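Local coordinates for protein alpha-1,2-Mannosidase (Trichoderma reesei, PDB 1HCU) that probably trims alpha-1,2-linked mannose residues from N-linked high-mannose glycans in a calcium-dependent reaction, as a glycosyl hydrolase of family 47, at residues 41-46 with 425-430; 430-435 with 443-448. All blocks are in the same frame, centred on the assembly; numbering follows the deposited sequence.

Contact 1 of 2, residues 41-46 with 425-430; sequences HPVSNS and CRAGSA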
ATOM      1  N   HIS A  41       0.791  10.034 -18.638  1.00 20.83           N
ATOM      2  CA  HIS A  41      -0.248   9.345 -19.386  1.00 21.24           C
ATOM      3  C   HIS A  41       0.524   8.856 -20.600  1.00 21.29           C
ATOM      4  O   HIS A  41       0.698   9.583 -21.579  1.00 22.03           O
ATOM      5  CB  HIS A  41      -1.365  10.310 -19.773  1.00 21.15           C
ATOM      6  CG  HIS A  41      -2.126  10.842 -18.599  1.00 21.75           C
ATOM      7  ND1 HIS A  41      -3.169  11.731 -18.727  1.00 22.77           N
ATOM      8  CD2 HIS A  41      -1.997  10.606 -17.272  1.00 22.54           C
ATOM      9  CE1 HIS A  41      -3.652  12.023 -17.533  1.00 20.30           C
ATOM     10  NE2 HIS A  41      -2.957  11.352 -16.633  1.00 21.66           N
ATOM     11  N   PRO A  42       1.019   7.611 -20.528  1.00 20.83           N
ATOM     12  CA  PRO A  42       1.812   6.895 -21.537  1.00 21.41           C
ATOM     13  C   PRO A  42       1.331   6.876 -22.990  1.00 22.02           C
ATOM     14  O   PRO A  42       2.151   6.791 -23.904  1.00 21.80           O
ATOM     15  CB  PRO A  42       1.945   5.492 -20.936  1.00 19.33           C
ATOM     16  CG  PRO A  42       0.683   5.345 -20.158  1.00 19.96           C
ATOM     17  CD  PRO A  42       0.555   6.684 -19.481  1.00 19.35           C
ATOM     18  N   VAL A  43       0.024   6.953 -23.218  1.00 23.11           N
ATOM     19  CA  VAL A  43      -0.476   6.932 -24.588  1.00 24.82           C
ATOM     20  C   VAL A  43      -0.510   8.332 -25.192  1.00 26.80           C
ATOM     21  O   VAL A  43       0.150   8.609 -26.198  1.00 27.66           O
ATOM     22  CB  VAL A  43      -1.889   6.337 -24.674  1.00 25.10           C
ATOM     23  CG1 VAL A  43      -2.286   6.183 -26.142  1.00 25.77           C
ATOM     24  CG2 VAL A  43      -1.937   4.994 -23.962  1.00 24.87           C
ATOM     25  N   SER A  44      -1.280   9.216 -24.571  1.00 26.39           N
ATOM     26  CA  SER A  44      -1.387  10.586 -25.047  1.00 25.32           C
ATOM     27  C   SER A  44      -0.077  11.337 -24.784  1.00 24.77           C
ATOM     28  O   SER A  44       0.168  12.401 -25.349  1.00 24.00           O
ATOM     29  CB  SER A  44      -2.539  11.286 -24.325  1.00 26.10           C
ATOM     30  OG  SER A  44      -2.346  11.244 -22.922  1.00 23.32           O
ATOM     31  N   ASN A  45       0.767  10.760 -23.931  1.00 24.84           N
ATOM     32  CA  ASN A  45       2.039  11.370 -23.546  1.00 23.66           C
ATOM     33  C   ASN A  45       1.808  12.698 -22.821  1.00 23.87           C
ATOM     34  O   ASN A  45       2.628  13.606 -22.888  1.00 24.11           O
ATOM     35  CB  ASN A  45       2.946  11.571 -24.768  1.00 22.43           C
ATOM     36  CG  ASN A  45       3.774  10.331 -25.100  1.00 21.29           C
ATOM     37  OD1 ASN A  45       4.227  10.160 -26.232  1.00 21.36           O
ATOM     38  ND2 ASN A  45       3.989   9.474 -24.109  1.00 19.91           N
ATOM     39  N   SER A  46       0.675  12.807 -22.135  1.00 25.13           N
ATOM     40  CA  SER A  46       0.356  14.010 -21.373  1.00 24.67           C
ATOM     41  C   SER A  46       0.572  13.702 -19.891  1.00 23.47           C
ATOM     42  O   SER A  46       1.195  12.699 -19.542  1.00 22.88           O
ATOM     43  CB  SER A  46      -1.090  14.457 -21.611  1.00 23.61           C
ATOM     44  OG  SER A  46      -2.014  13.498 -21.130  1.00 26.12           O
ATOM     45  N   CYS A 425      -0.411  -4.494 -20.103  1.00 16.66           N
ATOM     46  CA  CYS A 425      -0.331  -3.091 -19.721  1.00 15.06           C
ATOM     47  C   CYS A 425       0.701  -2.269 -20.487  1.00 16.59           C
ATOM     48  O   CYS A 425       0.697  -1.036 -20.423  1.00 16.73           O
ATOM     49  CB  CYS A 425      -0.104  -2.985 -18.216  1.00 15.68           C
ATOM     50  SG  CYS A 425      -1.474  -3.662 -17.268  1.00 13.19           S
ATOM     51  N   ARG A 426       1.584  -2.949 -21.211  1.00 17.25           N
ATOM     52  CA  ARG A 426       2.581  -2.277 -22.032  1.00 17.42           C
ATOM     53  C   ARG A 426       1.752  -1.359 -22.937  1.00 18.10           C
ATOM     54  O   ARG A 426       0.865  -1.826 -23.646  1.00 18.09           O
ATOM     55  CB  ARG A 426       3.331  -3.327 -22.864  1.00 18.54           C
ATOM     56  CG  ARG A 426       4.339  -2.822 -23.892  1.00 18.70           C
ATOM     57  CD  ARG A 426       5.613  -2.282 -23.272  1.00 19.34           C
ATOM     58  NE  ARG A 426       5.619  -0.826 -23.267  1.00 24.64           N
ATOM     59  CZ  ARG A 426       5.866  -0.063 -24.328  1.00 23.15           C
ATOM     60  NH1 ARG A 426       6.145  -0.607 -25.504  1.00 23.90           N
ATOM     61  NH2 ARG A 426       5.803   1.255 -24.214  1.00 26.78           N
ATOM     62  N   ALA A 427       2.005  -0.055 -22.888  1.00 18.64           N
ATOM     63  CA  ALA A 427       1.250   0.893 -23.712  1.00 18.31           C
ATOM     64  C   ALA A 427       2.024   2.176 -23.996  1.00 18.76           C
ATOM     65  O   ALA A 427       2.706   2.711 -23.123  1.00 20.96           O
ATOM     66  CB  ALA A 427      -0.073   1.236 -23.031  1.00 17.64           C
ATOM     67  N   GLY A 428       1.905   2.672 -25.223  1.00 19.44           N
ATOM     68  CA  GLY A 428       2.595   3.897 -25.600  1.00 18.16           C
ATOM     69  C   GLY A 428       4.052   3.931 -25.193  1.00 16.78           C
ATOM     70  O   GLY A 428       4.810   3.050 -25.569  1.00 19.45           O
ATOM     71  N   SER A 429       4.442   4.935 -24.417  1.00 15.82           N
ATOM     72  CA  SER A 429       5.828   5.076 -23.985  1.00 17.27           C
ATOM     73  C   SER A 429       6.235   4.178 -22.811  1.00 17.83           C
ATOM     74  O   SER A 429       7.427   3.975 -22.576  1.00 15.75           O
ATOM     75  CB  SER A 429       6.119   6.533 -23.607  1.00 17.81           C
ATOM     76  OG  SER A 429       5.690   7.420 -24.625  1.00 21.96           O
ATOM     77  N   ALA A 430       5.258   3.651 -22.073  1.00 17.66           N
ATOM     78  CA  ALA A 430       5.565   2.789 -20.931  1.00 17.77           C
ATOM     79  C   ALA A 430       4.475   1.766 -20.613  1.00 16.70           C
ATOM     80  O   ALA A 430       4.249   0.830 -21.378  1.00 16.18           O
ATOM     81  CB  ALA A 430       5.852   3.647 -19.699  1.00 17.48           C
TER

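Contact 2 of 2, residues 430-435 with 443-448; sequences AYSSIN and GGASDD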
ATOM      1  N   ALA A 430       5.258   3.651 -22.073  1.00 17.66           N
ATOM      2  CA  ALA A 430       5.565   2.789 -20.931  1.00 17.77           C
ATOM      3  C   ALA A 430       4.475   1.766 -20.613  1.00 16.70           C
ATOM      4  O   ALA A 430       4.249   0.830 -21.378  1.00 16.18           O
ATOM      5  CB  ALA A 430       5.852   3.647 -19.699  1.00 17.48           C
ATOM      6  N   TYR A 431       3.813   1.947 -19.472  1.00 15.85           N
ATOM      7  CA  TYR A 431       2.750   1.041 -19.041  1.00 15.13           C
ATOM      8  C   TYR A 431       1.543   1.842 -18.574  1.00 14.71           C
ATOM      9  O   TYR A 431       1.669   2.973 -18.101  1.00 16.04           O
ATOM     10  CB  TYR A 431       3.249   0.113 -17.918  1.00 14.81           C
ATOM     11  CG  TYR A 431       4.462  -0.711 -18.308  1.00 13.85           C
ATOM     12  CD1 TYR A 431       5.748  -0.177 -18.219  1.00 13.96           C
ATOM     13  CD2 TYR A 431       4.317  -1.994 -18.841  1.00 14.69           C
ATOM     14  CE1 TYR A 431       6.861  -0.898 -18.656  1.00 14.84           C
ATOM     15  CE2 TYR A 431       5.424  -2.728 -19.285  1.00 15.71           C
ATOM     16  CZ  TYR A 431       6.693  -2.169 -19.193  1.00 16.60           C
ATOM     17  OH  TYR A 431       7.789  -2.861 -19.675  1.00 17.04           O
ATOM     18  N   SER A 432       0.370   1.248 -18.690  1.00 13.67           N
ATOM     19  CA  SER A 432      -0.839   1.953 -18.321  1.00 15.51           C
ATOM     20  C   SER A 432      -1.924   1.054 -17.754  1.00 14.91           C
ATOM     21  O   SER A 432      -1.886  -0.167 -17.902  1.00 14.40           O
ATOM     22  CB  SER A 432      -1.386   2.683 -19.556  1.00 15.49           C
ATOM     23  OG  SER A 432      -2.690   3.184 -19.333  1.00 19.35           O
ATOM     24  N   SER A 433      -2.890   1.687 -17.100  1.00 15.83           N
ATOM     25  CA  SER A 433      -4.031   0.995 -16.530  1.00 17.41           C
ATOM     26  C   SER A 433      -4.794   0.422 -17.712  1.00 17.39           C
ATOM     27  O   SER A 433      -4.780   0.998 -18.802  1.00 17.69           O
ATOM     28  CB  SER A 433      -4.938   1.982 -15.792  1.00 18.62           C
ATOM     29  OG  SER A 433      -4.206   2.776 -14.880  1.00 22.27           O
ATOM     30  N   ILE A 434      -5.465  -0.700 -17.487  1.00 17.81           N
ATOM     31  CA  ILE A 434      -6.235  -1.362 -18.532  1.00 16.67           C
ATOM     32  C   ILE A 434      -7.714  -1.483 -18.172  1.00 18.18           C
ATOM     33  O   ILE A 434      -8.073  -1.590 -16.997  1.00 18.57           O
ATOM     34  CB  ILE A 434      -5.661  -2.753 -18.833  1.00 13.73           C
ATOM     35  CG1 ILE A 434      -5.479  -3.539 -17.526  1.00 14.61           C
ATOM     36  CG2 ILE A 434      -4.350  -2.602 -19.580  1.00 11.88           C
ATOM     37  CD1 ILE A 434      -5.074  -4.989 -17.719  1.00 13.03           C
ATOM     38  N   ASN A 435      -8.562  -1.492 -19.197  1.00 18.67           N
ATOM     39  CA  ASN A 435     -10.008  -1.556 -19.021  1.00 19.87           C
ATOM     40  C   ASN A 435     -10.652  -2.882 -18.622  1.00 19.66           C
ATOM     41  O   ASN A 435     -11.424  -2.931 -17.668  1.00 20.21           O
ATOM     42  CB  ASN A 435     -10.705  -1.049 -20.288  1.00 22.05           C
ATOM     43  CG  ASN A 435     -10.325   0.378 -20.635  1.00 24.21           C
ATOM     44  OD1 ASN A 435     -10.326   1.260 -19.778  1.00 26.15           O
ATOM     45  ND2 ASN A 435     -10.009   0.612 -21.900  1.00 26.90           N
ATOM     46  N   GLY A 443      -8.224  -5.383 -22.791  1.00 17.67           N
ATOM     47  CA  GLY A 443      -9.372  -4.537 -23.078  1.00 17.69           C
ATOM     48  C   GLY A 443      -9.103  -3.096 -23.467  1.00 17.39           C
ATOM     49  O   GLY A 443     -10.039  -2.321 -23.644  1.00 17.91           O
ATOM     50  N   GLY A 444      -7.834  -2.731 -23.611  1.00 18.84           N
ATOM     51  CA  GLY A 444      -7.506  -1.366 -23.975  1.00 17.73           C
ATOM     52  C   GLY A 444      -7.007  -0.588 -22.775  1.00 18.14           C
ATOM     53  O   GLY A 444      -7.532  -0.731 -21.666  1.00 16.42           O
ATOM     54  N   ALA A 445      -5.984   0.230 -23.009  1.00 18.77           N
ATOM     55  CA  ALA A 445      -5.360   1.063 -21.980  1.00 19.44           C
ATOM     56  C   ALA A 445      -6.215   2.283 -21.686  1.00 20.21           C
ATOM     57  O   ALA A 445      -6.825   2.840 -22.595  1.00 21.80           O
ATOM     58  CB  ALA A 445      -3.985   1.514 -22.452  1.00 17.89           C
ATOM     59  N   SER A 446      -6.258   2.703 -20.423  1.00 19.89           N
ATOM     60  CA  SER A 446      -7.044   3.881 -20.050  1.00 18.88           C
ATOM     61  C   SER A 446      -6.156   5.122 -19.988  1.00 20.16           C
ATOM     62  O   SER A 446      -6.574   6.176 -19.520  1.00 20.86           O
ATOM     63  CB  SER A 446      -7.769   3.659 -18.714  1.00 16.39           C
ATOM     64  OG  SER A 446      -6.906   3.177 -17.701  1.00 15.75           O
ATOM     65  N   ASP A 447      -4.926   4.972 -20.473  1.00 21.34           N
ATOM     66  CA  ASP A 447      -3.949   6.057 -20.534  1.00 22.70           C
ATOM     67  C   ASP A 447      -3.604   6.709 -19.193  1.00 22.87           C
ATOM     68  O   ASP A 447      -3.888   7.884 -18.962  1.00 24.21           O
ATOM     69  CB  ASP A 447      -4.445   7.111 -21.531  1.00 24.46           C
ATOM     70  CG  ASP A 447      -3.380   8.130 -21.890  1.00 26.88           C
ATOM     71  OD1 ASP A 447      -2.191   7.749 -21.990  1.00 27.02           O
ATOM     72  OD2 ASP A 447      -3.739   9.309 -22.090  1.00 27.77           O
ATOM     73  N   ASP A 448      -2.980   5.942 -18.307  1.00 22.40           N
ATOM     74  CA  ASP A 448      -2.591   6.456 -16.999  1.00 20.70           C
ATOM     75  C   ASP A 448      -1.566   5.544 -16.329  1.00 18.35           C
ATOM     76  O   ASP A 448      -1.651   4.325 -16.416  1.00 18.94           O
ATOM     77  CB  ASP A 448      -3.818   6.617 -16.101  1.00 20.58           C
ATOM     78  CG  ASP A 448      -3.454   7.065 -14.695  1.00 23.96           C
ATOM     79  OD1 ASP A 448      -2.841   8.144 -14.537  1.00 19.70           O
ATOM     80  OD2 ASP A 448      -3.782   6.327 -13.742  1.00 28.06           O
TER
HETATM   81  O   HOH W   1      -8.335   1.612 -16.208  1.00 15.30           O
HETATM   82  O   HOH W   2      -9.622   3.352 -23.057  1.00 35.84           O

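Contact 1 of 2, residues 41-46 with 425-430
The backbones of P42 and S429 meet where the loop between strands 39-41 and 46-48 comes against a tight beta hairpin of strands 426-427 and 430-431, whose type II' turn runs from A427 to A430. S429 N donates to P42 O over 3.0 Å, almost straight at the hydrogen. The same oxygen receives a CA-H...O contact from G428 CA at 3.4 Å. A CB on G428 would lie 2.0 Å from P42 O, so the contact, like the positive phi of this turn position, calls for glycine. N45 makes the side-chain bond: its ND2 reaches S429 OG at 2.7 Å, with the hydroxyl in the amide plane. A chi1 of -86°, with CG anti to the carbonyl carbon, sets N45 CG 3.5 Å from S429 OG. Beside this polar link, P42 CB rests on A427 O at 3.6 Å, and V43 CG2 touches the methyl of A427 more loosely. Within the hairpin, A430 O accepts from both A427 N and R426 NE, and the edge of the arginine's guanidinium meets S429 CA and A430 N. Helix 13-33 packs on the junction through A29, against S429 and A430, and through F33, against S429 and N45.

Contact 2 of 2, residues 430-435 with 443-448
An isolated antiparallel beta bridge pairs I434 with A445, joining, within the (alpha/alpha)7 barrel of the family 47 enzymes, the chain that leaves strand 430-431 to the loop that leads into helix 451-465. The two residues form a non-hydrogen-bonded pair, flanked by bonds from S446 N to S433 O and from N435 N to G444 O, each 2.8 Å long. At these backbone angles any side chain on G444 would jam against the preceding carbonyl oxygen.

Beyond the bridge the pairing is carried on by a side chain, an example of a serine hydroxyl standing in for a backbone carbonyl as acceptor. S432 OG, anti to its own backbone N (chi1 169°), accepts from D448 N at 3.0 Å and donates to S433 O at 3.1 Å. That carbonyl thus has two firm donors, the hydroxyl in its plane on a lone pair and S446 N above the plane. One residue on, S433 N donates to D448 O at 3.0 Å. An alanine in place of S432 would probably leave D448 N without its acceptor and S433 O with one donor fewer.

At the other end, N435 ND2 adds a weak bond to G443 O, and a water accepts from ND2 while donating to A445 O. A second water lies 2.6 Å from S446 OG and is weakly bonded to I434 O.

Around the bridge, I434 packs on C425 at the end of helix 408-425 and on Y388, whose backbone it also bonds. The CB of Y431 is directed away from 443-448; its side chain touches A22 and S26 of helix 13-33 and E422 of helix 408-425, and its ring meets that of W453 in helix 451-465.

In the fold
Contacts 1 and 2 follow each other along the chain and share A430, their centres about 8 Å apart. The carboxylate of D447, in 443-448, ties the two together: D447 OD1 is 2.7 Å from V43 N and D447 OD2 2.5 Å from S44 OG, both probable hydrogen bonds. P42 CG also packs on Y431 O, so 41-46 rests on both the turn of the hairpin and its second strand. Contact 2 is the one near the predicted active site: the side chain of S433 lies about 9 Å from that of E353, a predicted proton donor, and about 12 Å from that of E393. Contact 1 is structural packing away from these residues.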